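Local coordinates for C-domain type II peptide synthetase (PDB 4ZNM), which is a condensation-type domain of a type II peptide synthetase, with a fold of the CoA-dependent acyltransferase kind, at residues 223-228 against 288-293; 406-411 against 427-432. All blocks are in the same frame, centred on the assembly; numbering follows the deposited sequence.

Contact 1 of 2, residues 223-228 against 288-293; sequences ARIIGL and DITVPT
Ala223 opens the contact by setting its CB 3.8 Å from OG1 of Thr290, a hydroxyl turned beside the Thr290 backbone N, chi1 -59°. Arg224 contributes its carbonyl rather than its side chain: O of Arg224 accepts from a water that also donates to O of Asp288 and accepts from N of Thr290, so one water couples three backbone groups. The Arg224 guanidinium turns back, NH1 donating to O of Ala223 from well above that carbonyl plane. At Ile225 the two branches divide the work. CG2 of Ile225, anti to the backbone N, meets CD of Pro292 at 3.7 Å, while CG1 of Ile225 approaches CG2 of Thr290 at 4.1 Å, the two side chains crossing at about a right angle. O of Thr290 is approached twice, by the CA-H of Ile225 (CA to O 3.4 Å) and by N of Ile226 in a nearly straight hydrogen bond of 2.9 Å, N-H...O angle 165°. CG2 of Ile226 lies 3.6 Å from CG2 of Val291. The Ile226-Thr290 backbone bond, the water and the apolar contacts join the segment leading into strand 227-229 of the five-stranded sheet to strand 288-295, which pairs with strand 312-319. Helix 268-284 covers Ile226 and Val291 through Leu280, Phe313 touches both Ile225 and Pro292, and strand 366-373 adds Ile368 against Ile225 and Val370 against Pro292.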
ATOM      1  N   ALA A 223      -5.593  24.575   6.797  1.00 31.21           N
ATOM      2  CA  ALA A 223      -5.343  23.242   7.262  1.00 26.93           C
ATOM      3  C   ALA A 223      -3.844  22.906   7.184  1.00 29.37           C
ATOM      4  O   ALA A 223      -3.127  23.338   6.266  1.00 30.21           O
ATOM      5  CB  ALA A 223      -6.134  22.251   6.465  1.00 28.49           C
ATOM      6  N   ARG A 224      -3.398  22.095   8.140  1.00 31.28           N
ATOM      7  CA  ARG A 224      -2.060  21.558   8.146  1.00 31.47           C
ATOM      8  C   ARG A 224      -2.188  20.080   8.479  1.00 27.92           C
ATOM      9  O   ARG A 224      -2.774  19.742   9.498  1.00 27.51           O
ATOM     10  CB  ARG A 224      -1.177  22.274   9.172  1.00 29.62           C
ATOM     11  CG  ARG A 224      -0.999  23.782   8.937  1.00 36.82           C
ATOM     12  CD  ARG A 224       0.039  24.071   7.861  1.00 42.04           C
ATOM     13  NE  ARG A 224       0.373  25.491   7.773  1.00 38.57           N
ATOM     14  CZ  ARG A 224      -0.416  26.423   7.235  1.00 43.00           C
ATOM     15  NH1 ARG A 224      -1.611  26.108   6.747  1.00 34.00           N
ATOM     16  NH2 ARG A 224      -0.010  27.681   7.193  1.00 52.33           N
ATOM     17  N   ILE A 225      -1.656  19.209   7.619  1.00 23.61           N
ATOM     18  CA  ILE A 225      -1.579  17.786   7.941  1.00 23.84           C
ATOM     19  C   ILE A 225      -0.946  17.653   9.326  1.00 28.64           C
ATOM     20  O   ILE A 225       0.042  18.299   9.613  1.00 24.98           O
ATOM     21  CB  ILE A 225      -0.787  16.991   6.902  1.00 25.58           C
ATOM     22  CG1 ILE A 225      -1.566  16.929   5.579  1.00 25.58           C
ATOM     23  CG2 ILE A 225      -0.547  15.581   7.398  1.00 29.07           C
ATOM     24  CD1 ILE A 225      -0.728  16.457   4.382  1.00 22.57           C
ATOM     25  N   ILE A 226      -1.504  16.788  10.165  1.00 23.84           N
ATOM     26  CA  ILE A 226      -1.021  16.628  11.523  1.00 24.37           C
ATOM     27  C   ILE A 226       0.323  15.886  11.498  1.00 27.30           C
ATOM     28  O   ILE A 226       0.486  14.868  10.803  1.00 29.25           O
ATOM     29  CB  ILE A 226      -2.084  15.907  12.402  1.00 36.90           C
ATOM     30  CG1 ILE A 226      -1.751  16.004  13.882  1.00 44.61           C
ATOM     31  CG2 ILE A 226      -2.184  14.482  12.061  1.00 43.77           C
ATOM     32  CD1 ILE A 226      -2.989  16.157  14.722  1.00 51.22           C
ATOM     33  N   GLY A 227       1.287  16.442  12.230  1.00 31.83           N
ATOM     34  CA  GLY A 227       2.608  15.841  12.382  1.00 35.56           C
ATOM     35  C   GLY A 227       2.775  15.032  13.656  1.00 35.44           C
ATOM     36  O   GLY A 227       2.203  15.361  14.694  1.00 40.34           O
ATOM     37  N   LEU A 228       3.532  13.939  13.558  1.00 31.18           N
ATOM     38  CA  LEU A 228       3.945  13.161  14.731  1.00 28.10           C
ATOM     39  C   LEU A 228       5.352  13.553  15.161  1.00 29.67           C
ATOM     40  O   LEU A 228       6.270  13.594  14.330  1.00 31.02           O
ATOM     41  CB  LEU A 228       3.920  11.666  14.420  1.00 28.57           C
ATOM     42  CG  LEU A 228       2.578  11.079  14.006  1.00 26.69           C
ATOM     43  CD1 LEU A 228       2.788   9.606  13.704  1.00 28.39           C
ATOM     44  CD2 LEU A 228       1.544  11.297  15.114  1.00 33.52           C
ATOM     45  N   ASP A 288      -9.114  19.911  15.220  1.00 32.61           N
ATOM     46  CA  ASP A 288      -9.122  20.097  13.774  1.00 31.21           C
ATOM     47  C   ASP A 288      -8.035  19.201  13.214  1.00 31.20           C
ATOM     48  O   ASP A 288      -6.840  19.509  13.314  1.00 31.13           O
ATOM     49  CB  ASP A 288      -8.899  21.577  13.403  1.00 49.49           C
ATOM     50  CG  ASP A 288      -8.529  21.780  11.936  1.00 56.81           C
ATOM     51  OD1 ASP A 288      -8.976  20.991  11.080  1.00 48.62           O
ATOM     52  OD2 ASP A 288      -7.768  22.732  11.633  1.00 69.48           O
ATOM     53  N   ILE A 289      -8.452  18.080  12.623  1.00 29.68           N
ATOM     54  CA  ILE A 289      -7.533  17.004  12.312  1.00 28.62           C
ATOM     55  C   ILE A 289      -7.493  16.697  10.827  1.00 32.42           C
ATOM     56  O   ILE A 289      -8.493  16.266  10.229  1.00 34.04           O
ATOM     57  CB  ILE A 289      -7.907  15.752  13.123  1.00 32.32           C
ATOM     58  CG1 ILE A 289      -7.661  16.030  14.613  1.00 35.87           C
ATOM     59  CG2 ILE A 289      -7.113  14.548  12.657  1.00 32.47           C
ATOM     60  CD1 ILE A 289      -7.867  14.828  15.490  1.00 40.20           C
ATOM     61  N   THR A 290      -6.329  16.898  10.230  1.00 26.22           N
ATOM     62  CA  THR A 290      -6.152  16.536   8.840  1.00 25.20           C
ATOM     63  C   THR A 290      -5.116  15.410   8.720  1.00 24.33           C
ATOM     64  O   THR A 290      -3.951  15.583   9.073  1.00 24.28           O
ATOM     65  CB  THR A 290      -5.692  17.744   7.976  1.00 25.17           C
ATOM     66  OG1 THR A 290      -6.654  18.799   8.045  1.00 30.46           O
ATOM     67  CG2 THR A 290      -5.526  17.331   6.541  1.00 24.23           C
ATOM     68  N   VAL A 291      -5.559  14.289   8.179  1.00 23.74           N
ATOM     69  CA  VAL A 291      -4.734  13.080   8.010  1.00 24.21           C
ATOM     70  C   VAL A 291      -4.949  12.563   6.597  1.00 23.29           C
ATOM     71  O   VAL A 291      -6.081  12.406   6.160  1.00 23.58           O
ATOM     72  CB  VAL A 291      -5.069  11.992   9.050  1.00 28.23           C
ATOM     73  CG1 VAL A 291      -4.247  10.696   8.789  1.00 25.40           C
ATOM     74  CG2 VAL A 291      -4.772  12.496  10.437  1.00 30.90           C
ATOM     75  N   PRO A 292      -3.867  12.303   5.875  1.00 22.98           N
ATOM     76  CA  PRO A 292      -4.039  11.789   4.524  1.00 23.96           C
ATOM     77  C   PRO A 292      -4.274  10.290   4.527  1.00 27.40           C
ATOM     78  O   PRO A 292      -3.822   9.567   5.436  1.00 24.44           O
ATOM     79  CB  PRO A 292      -2.695  12.108   3.839  1.00 28.19           C
ATOM     80  CG  PRO A 292      -1.728  12.223   4.943  1.00 31.37           C
ATOM     81  CD  PRO A 292      -2.462  12.661   6.153  1.00 23.98           C
ATOM     82  N   THR A 293      -5.006   9.840   3.522  1.00 25.77           N
ATOM     83  CA  THR A 293      -5.097   8.429   3.216  1.00 24.37           C
ATOM     84  C   THR A 293      -4.526   8.287   1.824  1.00 26.12           C
ATOM     85  O   THR A 293      -4.185   9.296   1.200  1.00 24.09           O
ATOM     86  CB  THR A 293      -6.571   7.910   3.278  1.00 23.83           C
ATOM     87  OG1 THR A 293      -6.583   6.474   3.296  1.00 26.91           O
ATOM     88  CG2 THR A 293      -7.383   8.404   2.090  1.00 27.39           C
TER
HETATM   89  O   HOH W   1      -4.533  18.843  11.347  1.00 30.96           O

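Contact 2 of 2, residues 406-411 against 427-432; sequences IPDGVL and GYNTNR
Asn429 reaches across to the 406-409 turn with both ends of its carboxamide. Its CG stands anti to the carbonyl carbon, chi1 -57°, and ND2 of Asn429 donates to O of Ile406 at 2.9 Å, that oxygen lying 17° out of the amide plane. OD1 of Asn429 receives a weak bond from N of Gly409 at 3.3 Å and an ordinary one from NE2 of Gln367. A backbone C=O thus faces ND2 and a backbone N-H faces OD1, which supports this orientation of the amide. Ile406 packs on the backbone of Gly427: with chi2 extended at 171°, CD1 of Ile406 comes to 3.4 Å from C of Gly427. Here the beta hairpin of strands 410-416 and 422-429 is at its open end, where Leu411 and Gly427 form an antiparallel hydrogen-bonded pair, N to O 2.9 Å in both directions. Two residues further out, at Gly409 and Asn429, a water replaces the direct link, donating to O of Gly409 and accepting from N of Asn429. CG1 of Val410 touches O of Gly427 at 3.6 Å. Asp408 OD1 approaches NH1 of Arg432 only to 4.3 Å, beyond a salt bridge; OD2 of Asp408 forms a salt bridge with Arg234, and NE of Arg432 donates to O of Ile232.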
ATOM      1  N   ILE A 406       9.469   3.638   3.206  1.00 20.03           N
ATOM      2  CA  ILE A 406       8.530   4.752   3.289  1.00 18.63           C
ATOM      3  C   ILE A 406       9.327   6.037   3.047  1.00 21.61           C
ATOM      4  O   ILE A 406      10.202   6.360   3.846  1.00 24.26           O
ATOM      5  CB  ILE A 406       7.815   4.811   4.646  1.00 22.45           C
ATOM      6  CG1 ILE A 406       6.915   3.610   4.830  1.00 22.37           C
ATOM      7  CG2 ILE A 406       6.937   6.114   4.754  1.00 22.64           C
ATOM      8  CD1 ILE A 406       6.352   3.512   6.250  1.00 25.31           C
ATOM      9  N   PRO A 407       9.039   6.760   1.942  1.00 20.49           N
ATOM     10  CA  PRO A 407       9.892   7.882   1.540  1.00 24.38           C
ATOM     11  C   PRO A 407      10.160   8.870   2.673  1.00 27.94           C
ATOM     12  O   PRO A 407      11.328   9.259   2.885  1.00 28.19           O
ATOM     13  CB  PRO A 407       9.091   8.545   0.397  1.00 26.46           C
ATOM     14  CG  PRO A 407       8.366   7.385  -0.220  1.00 26.97           C
ATOM     15  CD  PRO A 407       7.988   6.501   0.942  1.00 24.30           C
ATOM     16  N   ASP A 408       9.120   9.263   3.406  1.00 25.63           N
ATOM     17  CA  ASP A 408       9.306  10.253   4.487  1.00 24.21           C
ATOM     18  C   ASP A 408       8.051  10.377   5.324  1.00 25.67           C
ATOM     19  O   ASP A 408       7.264  11.284   5.147  1.00 27.35           O
ATOM     20  CB  ASP A 408       9.706  11.619   3.890  1.00 25.59           C
ATOM     21  CG  ASP A 408      10.335  12.586   4.921  1.00 37.68           C
ATOM     22  OD1 ASP A 408      10.216  12.378   6.143  1.00 32.17           O
ATOM     23  OD2 ASP A 408      10.933  13.600   4.490  1.00 37.49           O
ATOM     24  N   GLY A 409       7.877   9.452   6.250  1.00 20.92           N
ATOM     25  CA  GLY A 409       6.734   9.494   7.142  1.00 25.23           C
ATOM     26  C   GLY A 409       6.395   8.183   7.801  1.00 20.18           C
ATOM     27  O   GLY A 409       7.181   7.227   7.786  1.00 26.24           O
ATOM     28  N   VAL A 410       5.224   8.166   8.412  1.00 24.73           N
ATOM     29  CA  VAL A 410       4.705   6.988   9.114  1.00 20.75           C
ATOM     30  C   VAL A 410       3.533   6.475   8.297  1.00 26.84           C
ATOM     31  O   VAL A 410       2.722   7.270   7.810  1.00 26.10           O
ATOM     32  CB  VAL A 410       4.278   7.344  10.545  1.00 25.15           C
ATOM     33  CG1 VAL A 410       3.623   6.181  11.233  1.00 25.74           C
ATOM     34  CG2 VAL A 410       5.476   7.824  11.337  1.00 21.63           C
ATOM     35  N   LEU A 411       3.447   5.165   8.105  1.00 20.75           N
ATOM     36  CA  LEU A 411       2.368   4.638   7.314  1.00 18.30           C
ATOM     37  C   LEU A 411       1.632   3.513   8.054  1.00 24.32           C
ATOM     38  O   LEU A 411       2.240   2.526   8.481  1.00 19.26           O
ATOM     39  CB  LEU A 411       2.882   4.138   5.988  1.00 18.88           C
ATOM     40  CG  LEU A 411       1.874   3.443   5.092  1.00 25.49           C
ATOM     41  CD1 LEU A 411       0.834   4.428   4.710  1.00 21.42           C
ATOM     42  CD2 LEU A 411       2.547   2.903   3.855  1.00 28.86           C
ATOM     43  N   GLY A 427       4.476   1.146   9.624  1.00 20.22           N
ATOM     44  CA  GLY A 427       5.828   1.338   9.141  1.00 22.34           C
ATOM     45  C   GLY A 427       6.327   2.726   9.517  1.00 21.48           C
ATOM     46  O   GLY A 427       5.562   3.699   9.547  1.00 21.12           O
ATOM     47  N   TYR A 428       7.630   2.827   9.753  1.00 18.70           N
ATOM     48  CA  TYR A 428       8.214   4.080  10.171  1.00 19.65           C
ATOM     49  C   TYR A 428       9.692   4.056   9.800  1.00 23.14           C
ATOM     50  O   TYR A 428      10.290   2.990   9.592  1.00 19.17           O
ATOM     51  CB  TYR A 428       8.039   4.273  11.666  1.00 19.28           C
ATOM     52  CG  TYR A 428       8.509   3.077  12.429  1.00 20.54           C
ATOM     53  CD1 TYR A 428       7.685   1.974  12.562  1.00 21.88           C
ATOM     54  CD2 TYR A 428       9.768   3.025  13.013  1.00 20.26           C
ATOM     55  CE1 TYR A 428       8.115   0.822  13.258  1.00 20.30           C
ATOM     56  CE2 TYR A 428      10.198   1.883  13.724  1.00 22.14           C
ATOM     57  CZ  TYR A 428       9.347   0.785  13.846  1.00 22.30           C
ATOM     58  OH  TYR A 428       9.724  -0.385  14.527  1.00 22.22           O
ATOM     59  N   ASN A 429      10.269   5.242   9.719  1.00 19.14           N
ATOM     60  CA  ASN A 429      11.680   5.382   9.367  1.00 20.11           C
ATOM     61  C   ASN A 429      12.523   5.275  10.637  1.00 20.98           C
ATOM     62  O   ASN A 429      12.336   6.041  11.584  1.00 21.96           O
ATOM     63  CB  ASN A 429      11.964   6.701   8.687  1.00 21.91           C
ATOM     64  CG  ASN A 429      11.145   6.945   7.414  1.00 20.01           C
ATOM     65  OD1 ASN A 429      10.775   8.083   7.123  1.00 22.61           O
ATOM     66  ND2 ASN A 429      10.919   5.913   6.638  1.00 20.91           N
ATOM     67  N   THR A 430      13.452   4.330  10.643  1.00 24.03           N
ATOM     68  CA  THR A 430      14.266   4.048  11.822  1.00 23.00           C
ATOM     69  C   THR A 430      15.297   5.138  12.082  1.00 29.17           C
ATOM     70  O   THR A 430      15.853   5.231  13.183  1.00 24.35           O
ATOM     71  CB  THR A 430      14.965   2.684  11.666  1.00 26.47           C
ATOM     72  OG1 THR A 430      15.589   2.609  10.386  1.00 27.17           O
ATOM     73  CG2 THR A 430      13.960   1.583  11.737  1.00 27.12           C
ATOM     74  N   ASN A 431      15.532   5.994  11.094  1.00 25.29           N
ATOM     75  CA  ASN A 431      16.333   7.201  11.319  1.00 29.39           C
ATOM     76  C   ASN A 431      15.543   8.317  12.048  1.00 31.42           C
ATOM     77  O   ASN A 431      16.083   9.383  12.318  1.00 27.59           O
ATOM     78  CB  ASN A 431      16.870   7.739   9.996  1.00 22.56           C
ATOM     79  CG  ASN A 431      15.806   7.836   8.939  1.00 27.04           C
ATOM     80  OD1 ASN A 431      15.132   6.863   8.653  1.00 27.01           O
ATOM     81  ND2 ASN A 431      15.657   9.006   8.343  1.00 29.41           N
ATOM     82  N   ARG A 432      14.283   8.068  12.389  1.00 22.39           N
ATOM     83  CA  ARG A 432      13.451   9.092  13.010  1.00 22.46           C
ATOM     84  C   ARG A 432      12.725   8.557  14.229  1.00 22.44           C
ATOM     85  O   ARG A 432      12.474   9.293  15.160  1.00 26.90           O
ATOM     86  CB  ARG A 432      12.424   9.626  12.003  1.00 21.80           C
ATOM     87  CG  ARG A 432      13.029  10.355  10.786  1.00 25.12           C
ATOM     88  CD  ARG A 432      13.859  11.618  11.145  1.00 23.90           C
ATOM     89  NE  ARG A 432      13.082  12.692  11.738  1.00 24.20           N
ATOM     90  CZ  ARG A 432      12.397  13.591  11.044  1.00 22.95           C
ATOM     91  NH1 ARG A 432      12.372  13.534   9.721  1.00 27.90           N
ATOM     92  NH2 ARG A 432      11.715  14.540  11.685  1.00 30.85           N
TER
HETATM   93  O   HOH W   2       8.760   7.530  10.015  1.00 21.39           O

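Overall arrangement
From the N terminus, contact 1 comes first: 288-293 returns to 223-228 after 59 intervening residues, a largely helical loop that also carries edge strand 242-249. Contact 2 opens after that loop has closed and spans only 15 residues of a hairpin, so the two neither nest nor cross. The centres of contacts 1 and 2 lie about 16 Å apart. Both reach the same five-stranded sheet, contact 1 at the chain leading into edge strand 227-229 and contact 2 at inner strands 410-416 and 422-429, with strand 366-373 in between. They meet directly where Leu228 CD1 packs 4.0 Å from Val410 CG2. Contact 1 ties the sheet to strands 288-295/312-319; contact 2 pairs two neighbouring strands and their end loops.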